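Local structure of 4-aminobutyrate transaminase (Acinetobacter baumannii, 6WOP) at residues T3-L8 with D38-Q43; A239-S244 with K251-N256. The protein probably catalyses the pyridoxal-phosphate-dependent transfer of the amino group of 4-aminobutyrate to 2-oxoglutarate. All coordinates share one frame; numbering follows the deposited sequence.

Interaction 1 (T3-L8 with D38-Q43)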
ATOM      1  N   THR A   3      26.943 -36.703 -23.094  1.00 76.25           N
ATOM      2  CA  THR A   3      25.538 -36.799 -22.734  1.00 75.46           C
ATOM      3  C   THR A   3      25.391 -36.745 -21.211  1.00 74.48           C
ATOM      4  O   THR A   3      24.267 -36.632 -20.686  1.00 70.41           O
ATOM      5  CB  THR A   3      24.877 -38.097 -23.334  1.00 78.58           C
ATOM      6  OG1 THR A   3      25.442 -39.293 -22.771  1.00 80.12           O
ATOM      7  CG2 THR A   3      25.119 -38.150 -24.818  1.00 81.49           C
ATOM      8  N   GLN A   4      26.531 -36.792 -20.503  1.00 76.60           N
ATOM      9  CA  GLN A   4      26.500 -36.537 -19.062  1.00 74.61           C
ATOM     10  C   GLN A   4      25.983 -35.135 -18.746  1.00 68.00           C
ATOM     11  O   GLN A   4      25.336 -34.935 -17.702  1.00 64.55           O
ATOM     12  CB  GLN A   4      27.881 -36.749 -18.437  1.00 78.93           C
ATOM     13  CG  GLN A   4      28.010 -38.026 -17.594  1.00 82.96           C
ATOM     14  CD  GLN A   4      27.618 -37.837 -16.114  1.00 82.92           C
ATOM     15  OE1 GLN A   4      26.787 -36.968 -15.761  1.00 82.17           O
ATOM     16  NE2 GLN A   4      28.221 -38.658 -15.239  1.00 84.15           N
ATOM     17  N   HIS A   5      26.246 -34.147 -19.617  1.00 64.82           N
ATOM     18  CA  HIS A   5      25.659 -32.822 -19.367  1.00 57.00           C
ATOM     19  C   HIS A   5      24.168 -32.802 -19.720  1.00 45.21           C
ATOM     20  O   HIS A   5      23.397 -32.064 -19.112  1.00 39.92           O
ATOM     21  CB  HIS A   5      26.438 -31.726 -20.127  1.00 60.88           C
ATOM     22  CG  HIS A   5      27.469 -31.014 -19.281  1.00 64.09           C
ATOM     23  ND1 HIS A   5      28.029 -29.800 -19.636  1.00 65.48           N
ATOM     24  CD2 HIS A   5      28.053 -31.358 -18.104  1.00 64.75           C
ATOM     25  CE1 HIS A   5      28.894 -29.416 -18.705  1.00 63.70           C
ATOM     26  NE2 HIS A   5      28.932 -30.347 -17.769  1.00 64.53           N
ATOM     27  N   SER A   6      23.745 -33.620 -20.676  1.00 44.68           N
ATOM     28  CA  SER A   6      22.315 -33.809 -20.896  1.00 38.18           C
ATOM     29  C   SER A   6      21.658 -34.417 -19.668  1.00 33.95           C
ATOM     30  O   SER A   6      20.594 -33.939 -19.229  1.00 28.24           O
ATOM     31  CB  SER A   6      22.087 -34.698 -22.124  1.00 46.86           C
ATOM     32  OG  SER A   6      20.851 -34.352 -22.722  1.00 49.16           O
ATOM     33  N   ALA A   7      22.290 -35.452 -19.075  1.00 32.77           N
ATOM     34  CA  ALA A   7      21.764 -36.055 -17.842  1.00 34.16           C
ATOM     35  C   ALA A   7      21.656 -35.029 -16.713  1.00 31.87           C
ATOM     36  O   ALA A   7      20.666 -35.001 -15.950  1.00 26.11           O
ATOM     37  CB  ALA A   7      22.646 -37.236 -17.417  1.00 32.09           C
ATOM     38  N   LEU A   8      22.637 -34.131 -16.621  1.00 26.55           N
ATOM     39  CA  LEU A   8      22.593 -33.125 -15.576  1.00 25.15           C
ATOM     40  C   LEU A   8      21.509 -32.089 -15.814  1.00 22.88           C
ATOM     41  O   LEU A   8      20.888 -31.587 -14.859  1.00 21.39           O
ATOM     42  CB  LEU A   8      23.941 -32.419 -15.524  1.00 33.51           C
ATOM     43  CG  LEU A   8      24.765 -32.597 -14.289  1.00 41.20           C
ATOM     44  CD1 LEU A   8      26.070 -31.848 -14.488  1.00 42.95           C
ATOM     45  CD2 LEU A   8      23.933 -32.014 -13.143  1.00 41.90           C
ATOM     46  N   ASP A  38      34.694 -26.136 -17.667  1.00 27.79           N
ATOM     47  CA  ASP A  38      33.486 -26.903 -17.479  1.00 30.65           C
ATOM     48  C   ASP A  38      33.855 -28.320 -17.065  1.00 32.45           C
ATOM     49  O   ASP A  38      35.030 -28.700 -16.955  1.00 28.91           O
ATOM     50  CB  ASP A  38      32.582 -26.867 -18.731  1.00 31.75           C
ATOM     51  CG  ASP A  38      33.168 -27.618 -19.937  1.00 34.69           C
ATOM     52  OD1 ASP A  38      34.188 -28.342 -19.808  1.00 34.69           O
ATOM     53  OD2 ASP A  38      32.613 -27.445 -21.042  1.00 37.39           O
ATOM     54  N   LYS A  39      32.816 -29.131 -16.879  1.00 35.95           N
ATOM     55  CA  LYS A  39      33.018 -30.459 -16.356  1.00 42.46           C
ATOM     56  C   LYS A  39      33.752 -31.339 -17.337  1.00 47.19           C
ATOM     57  O   LYS A  39      34.378 -32.314 -16.911  1.00 48.16           O
ATOM     58  CB  LYS A  39      31.663 -31.060 -15.959  1.00 46.68           C
ATOM     59  CG  LYS A  39      30.964 -30.249 -14.830  1.00 46.31           C
ATOM     60  CD  LYS A  39      29.628 -30.851 -14.475  1.00 49.10           C
ATOM     61  CE  LYS A  39      29.806 -32.273 -14.024  1.00 51.94           C
ATOM     62  NZ  LYS A  39      30.649 -32.291 -12.795  1.00 52.95           N
ATOM     63  N   GLU A  40      33.735 -30.986 -18.627  1.00 46.39           N
ATOM     64  CA  GLU A  40      34.465 -31.739 -19.633  1.00 47.67           C
ATOM     65  C   GLU A  40      35.835 -31.185 -19.956  1.00 44.29           C
ATOM     66  O   GLU A  40      36.507 -31.739 -20.815  1.00 46.10           O
ATOM     67  CB  GLU A  40      33.647 -31.835 -20.915  1.00 52.75           C
ATOM     68  CG  GLU A  40      32.294 -32.512 -20.715  1.00 57.26           C
ATOM     69  CD  GLU A  40      31.140 -31.605 -21.072  1.00 60.94           C
ATOM     70  OE1 GLU A  40      30.898 -30.595 -20.350  1.00 62.09           O
ATOM     71  OE2 GLU A  40      30.471 -31.903 -22.083  1.00 62.85           O
ATOM     72  N   GLY A  41      36.286 -30.133 -19.285  1.00 41.15           N
ATOM     73  CA  GLY A  41      37.642 -29.648 -19.471  1.00 38.67           C
ATOM     74  C   GLY A  41      37.768 -28.451 -20.393  1.00 35.92           C
ATOM     75  O   GLY A  41      38.876 -27.894 -20.502  1.00 35.07           O
ATOM     76  N   ASN A  42      36.681 -28.052 -21.070  1.00 33.35           N
ATOM     77  CA  ASN A  42      36.717 -26.899 -21.966  1.00 27.59           C
ATOM     78  C   ASN A  42      37.003 -25.639 -21.164  1.00 25.66           C
ATOM     79  O   ASN A  42      36.483 -25.446 -20.071  1.00 25.00           O
ATOM     80  CB  ASN A  42      35.387 -26.722 -22.699  1.00 29.98           C
ATOM     81  CG  ASN A  42      35.015 -27.937 -23.533  1.00 36.76           C
ATOM     82  OD1 ASN A  42      35.768 -28.344 -24.408  1.00 37.82           O
ATOM     83  ND2 ASN A  42      33.864 -28.529 -23.241  1.00 38.49           N
ATOM     84  N   GLN A  43      37.806 -24.765 -21.733  1.00 28.19           N
ATOM     85  CA  GLN A  43      38.228 -23.540 -21.067  1.00 29.81           C
ATOM     86  C   GLN A  43      37.434 -22.360 -21.625  1.00 30.74           C
ATOM     87  O   GLN A  43      37.241 -22.259 -22.847  1.00 32.35           O
ATOM     88  CB  GLN A  43      39.725 -23.341 -21.341  1.00 36.29           C
ATOM     89  CG  GLN A  43      40.514 -22.882 -20.170  1.00 39.01           C
ATOM     90  CD  GLN A  43      42.022 -22.894 -20.434  1.00 37.18           C
ATOM     91  OE1 GLN A  43      42.699 -23.928 -20.329  1.00 35.87           O
ATOM     92  NE2 GLN A  43      42.528 -21.743 -20.844  1.00 32.61           N
TER

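Interaction 2 (A239-S244 with K251-N256)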
ATOM      1  N   ALA A 239      23.445   6.666  -3.606  1.00 16.37           N
ATOM      2  CA  ALA A 239      24.147   6.110  -4.765  1.00 16.10           C
ATOM      3  C   ALA A 239      24.186   4.604  -4.619  1.00 17.93           C
ATOM      4  O   ALA A 239      24.756   4.110  -3.656  1.00 18.14           O
ATOM      5  CB  ALA A 239      25.588   6.643  -4.826  1.00 18.39           C
ATOM      6  N   ASP A 240      23.584   3.866  -5.550  1.00 17.63           N
ATOM      7  CA  ASP A 240      23.628   2.393  -5.487  1.00 16.10           C
ATOM      8  C   ASP A 240      24.839   1.937  -6.297  1.00 16.93           C
ATOM      9  O   ASP A 240      24.819   1.939  -7.530  1.00 18.51           O
ATOM     10  CB  ASP A 240      22.331   1.792  -6.021  1.00 17.22           C
ATOM     11  CG  ASP A 240      22.332   0.248  -6.001  1.00 20.49           C
ATOM     12  OD1 ASP A 240      23.298  -0.388  -5.494  1.00 17.93           O
ATOM     13  OD2 ASP A 240      21.372  -0.321  -6.498  1.00 17.40           O
ATOM     14  N   GLU A 241      25.922   1.573  -5.595  1.00 16.48           N
ATOM     15  CA  GLU A 241      27.142   1.082  -6.206  1.00 16.94           C
ATOM     16  C   GLU A 241      27.323  -0.424  -6.028  1.00 17.92           C
ATOM     17  O   GLU A 241      28.454  -0.929  -6.006  1.00 16.86           O
ATOM     18  CB  GLU A 241      28.329   1.830  -5.619  1.00 18.59           C
ATOM     19  CG  GLU A 241      28.266   3.308  -5.952  1.00 18.98           C
ATOM     20  CD  GLU A 241      29.503   3.819  -6.576  1.00 21.86           C
ATOM     21  OE1 GLU A 241      30.193   3.081  -7.329  1.00 20.90           O
ATOM     22  OE2 GLU A 241      29.784   5.023  -6.319  1.00 24.96           O
ATOM     23  N   VAL A 242      26.215  -1.176  -5.927  1.00 17.08           N
ATOM     24  CA  VAL A 242      26.359  -2.631  -5.821  1.00 13.69           C
ATOM     25  C   VAL A 242      27.127  -3.187  -7.016  1.00 16.22           C
ATOM     26  O   VAL A 242      28.041  -4.010  -6.846  1.00 16.62           O
ATOM     27  CB  VAL A 242      24.968  -3.272  -5.686  1.00 17.50           C
ATOM     28  CG1 VAL A 242      25.085  -4.739  -5.994  1.00 20.02           C
ATOM     29  CG2 VAL A 242      24.450  -3.018  -4.298  1.00 12.05           C
ATOM     30  N   GLN A 243      26.842  -2.695  -8.234  1.00 19.77           N
ATOM     31  CA  GLN A 243      27.557  -3.155  -9.445  1.00 20.49           C
ATOM     32  C   GLN A 243      28.746  -2.284  -9.850  1.00 21.91           C
ATOM     33  O   GLN A 243      29.741  -2.808 -10.370  1.00 22.68           O
ATOM     34  CB  GLN A 243      26.572  -3.270 -10.629  1.00 21.88           C
ATOM     35  CG  GLN A 243      27.124  -4.119 -11.802  1.00 23.04           C
ATOM     36  CD  GLN A 243      26.072  -4.722 -12.724  1.00 25.61           C
ATOM     37  OE1 GLN A 243      26.351  -4.931 -13.918  1.00 26.22           O
ATOM     38  NE2 GLN A 243      24.869  -5.013 -12.191  1.00 25.84           N
ATOM     39  N   SER A 244      28.725  -0.979  -9.599  1.00 19.00           N
ATOM     40  CA  SER A 244      29.753  -0.011 -10.029  1.00 16.53           C
ATOM     41  C   SER A 244      30.974   0.060  -9.116  1.00 22.10           C
ATOM     42  O   SER A 244      31.940   0.741  -9.470  1.00 24.76           O
ATOM     43  CB  SER A 244      29.141   1.389 -10.088  1.00 17.26           C
ATOM     44  OG  SER A 244      28.537   1.693  -8.847  1.00 22.89           O
ATOM     45  N   LYS A 251      38.041   4.207 -10.549  1.00 24.95           N
ATOM     46  CA  LYS A 251      38.266   4.746  -9.209  1.00 26.70           C
ATOM     47  C   LYS A 251      37.528   3.797  -8.287  1.00 23.58           C
ATOM     48  O   LYS A 251      36.769   2.955  -8.762  1.00 20.76           O
ATOM     49  CB  LYS A 251      37.768   6.201  -9.049  1.00 25.91           C
ATOM     50  CG  LYS A 251      38.527   7.214  -9.982  1.00 28.40           C
ATOM     51  CD  LYS A 251      38.002   8.648  -9.728  1.00 28.56           C
ATOM     52  CE  LYS A 251      38.711   9.695 -10.544  1.00 34.45           C
ATOM     53  NZ  LYS A 251      40.162   9.674 -10.202  1.00 38.39           N
ATOM     54  N   LEU A 252      37.739   3.900  -6.969  1.00 22.75           N
ATOM     55  CA  LEU A 252      37.196   2.838  -6.118  1.00 20.12           C
ATOM     56  C   LEU A 252      35.676   2.793  -6.225  1.00 18.88           C
ATOM     57  O   LEU A 252      35.076   1.730  -6.473  1.00 17.47           O
ATOM     58  CB  LEU A 252      37.638   3.046  -4.688  1.00 23.42           C
ATOM     59  CG  LEU A 252      37.286   1.915  -3.712  1.00 23.01           C
ATOM     60  CD1 LEU A 252      37.974   0.605  -4.150  1.00 19.92           C
ATOM     61  CD2 LEU A 252      37.677   2.318  -2.297  1.00 23.25           C
ATOM     62  N   PHE A 253      35.032   3.958  -6.112  1.00 20.89           N
ATOM     63  CA  PHE A 253      33.583   4.125  -6.288  1.00 20.50           C
ATOM     64  C   PHE A 253      33.326   4.953  -7.544  1.00 20.93           C
ATOM     65  O   PHE A 253      34.051   5.913  -7.812  1.00 20.76           O
ATOM     66  CB  PHE A 253      32.967   4.880  -5.119  1.00 21.45           C
ATOM     67  CG  PHE A 253      32.970   4.075  -3.825  1.00 25.49           C
ATOM     68  CD1 PHE A 253      31.992   3.143  -3.592  1.00 30.36           C
ATOM     69  CD2 PHE A 253      33.982   4.242  -2.902  1.00 25.33           C
ATOM     70  CE1 PHE A 253      32.022   2.365  -2.429  1.00 33.91           C
ATOM     71  CE2 PHE A 253      34.008   3.476  -1.732  1.00 26.21           C
ATOM     72  CZ  PHE A 253      33.022   2.551  -1.506  1.00 31.42           C
ATOM     73  N   ALA A 254      32.278   4.625  -8.294  1.00 19.39           N
ATOM     74  CA  ALA A 254      31.948   5.496  -9.426  1.00 19.89           C
ATOM     75  C   ALA A 254      31.709   6.929  -8.956  1.00 21.48           C
ATOM     76  O   ALA A 254      32.014   7.878  -9.671  1.00 22.04           O
ATOM     77  CB  ALA A 254      30.702   4.962 -10.126  1.00 20.81           C
ATOM     78  N   MET A 255      31.171   7.103  -7.750  1.00 21.85           N
ATOM     79  CA  MET A 255      30.890   8.451  -7.247  1.00 18.26           C
ATOM     80  C   MET A 255      32.180   9.225  -7.058  1.00 22.68           C
ATOM     81  O   MET A 255      32.162  10.459  -6.994  1.00 24.10           O
ATOM     82  CB  MET A 255      30.134   8.353  -5.916  1.00 17.65           C
ATOM     83  CG  MET A 255      28.672   7.929  -6.008  1.00 19.50           C
ATOM     84  SD  MET A 255      27.720   9.045  -7.073  1.00 22.49           S
ATOM     85  CE  MET A 255      27.878  10.572  -6.123  1.00 21.92           C
ATOM     86  N   ASN A 256      33.334   8.528  -7.024  1.00 20.41           N
ATOM     87  CA  ASN A 256      34.597   9.264  -6.920  1.00 20.29           C
ATOM     88  C   ASN A 256      34.909  10.085  -8.144  1.00 22.94           C
ATOM     89  O   ASN A 256      35.793  10.939  -8.072  1.00 24.49           O
ATOM     90  CB  ASN A 256      35.784   8.331  -6.678  1.00 21.53           C
ATOM     91  CG  ASN A 256      35.840   7.850  -5.237  1.00 25.71           C
ATOM     92  OD1 ASN A 256      35.966   6.657  -4.957  1.00 26.15           O
ATOM     93  ND2 ASN A 256      35.854   8.805  -4.311  1.00 25.58           N
TER
HETATM   94  O   HOH W   1      34.335   1.974  -9.400  1.00 19.22           O

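Interaction 1 (T3-L8 with D38-Q43)
His-5, in the first turn of helix 4-15, turns its imidazole to the side chains of Lys-39 and Glu-40. The two reach the ring differently. Lys-39 comes in at the edge: its CG lies in the ring plane, 3.6 Å from NE2 of His-5. Glu-40 comes over a face, with the two side chains meeting tip to tip. Its CD stands 3.8 Å above the plane of the His-5 ring, over the centre. Ring and carboxylate planes are 62° apart. No hydrogen bond joins the pair, and the very short approach of Glu-40 OE1 to the ring is doubtful. Farther along the helix, Leu-8 crosses Lys-39 at about a right angle, with CD1 of Leu-8 3.7 Å from CD of Lys-39. The lysine chain bends at chi3 (59°), which places CE 3.8 Å from CD1 of Leu-8. NZ then forms a salt bridge with Glu-85 of the second subunit. Tyr-27 meets His-5 edge-to-face. Asp-38 OD1 accepts from Asn-42 N, and OD2 from Asn-42 ND2, across the hairpin loop. The helix thus packs on a 3:5 beta hairpin: a type I turn from Asp-38 to Gly-41 with a G1 beta bulge, linking strands 35-38 and 43-46.

Interaction 2 (A239-S244 with K251-N256)
Glu-241 reaches across to Ala-254 and Met-255 and grips two successive backbone N-H groups with one carboxylate. They lie at the start of the 3-10 segment 254-256. Segment 239-244 includes the end of strand 236-240, inside the mixed sheet that runs from 104-109 to 167-170, in the large domain of a fold type I pyridoxal-phosphate enzyme. The carboxylate of Glu-241 is the tight part of the contact. Ala-254 N donates to OE1 of Glu-241 at 2.8 Å, on the syn lone pair. Met-255 N donates to OE2 of Glu-241 at 2.9 Å, also on the syn side but 20° out of the carboxylate plane. OE1 of Glu-241 takes a second bond from Ser-244 OG, 2.6 Å long and coming from above that plane. Three bonds therefore fix the rotation of this buried group. The chain of Glu-241 bends at chi2 (-127°), which sets CD at the edge of the Phe-253 ring, 3.9 Å from CD1 of Phe-253. Carbon contacts complete this side. CB of Ala-239 rests 3.5 Å from CG of Met-255, an apolar pair, and CB of Ser-244 meets CB of Ala-254 at 3.9 Å. The contact is looser toward residues 251-252. Leu-252 points away from 239-244, and the exposed Lys-251 leads its amine off. Here a water lies between the backbones, 2.7 Å from both Ser-244 O and Lys-251 O, and may donate to either, with other acceptors competing for its protons.

The two contacts are separate. Their centres are 37 Å apart and their nearest atoms about 22 Å. Interaction 1 is peripheral and partly buried, about 30 Å from the centre of the chain. It joins the N-terminal helix to a hairpin of the sheet that includes strands 28-32 and 379-384, and it reaches the second subunit. Interaction 2 is buried, about 8 Å from the centre, and no other chain touches it. It ties the end of a strand in the other seven-stranded sheet to the loop that follows. Their chemistry differs accordingly. Interaction 1 has no hydrogen bond between its segments, whereas interaction 2 has a buried carboxylate bound to backbone N-H groups.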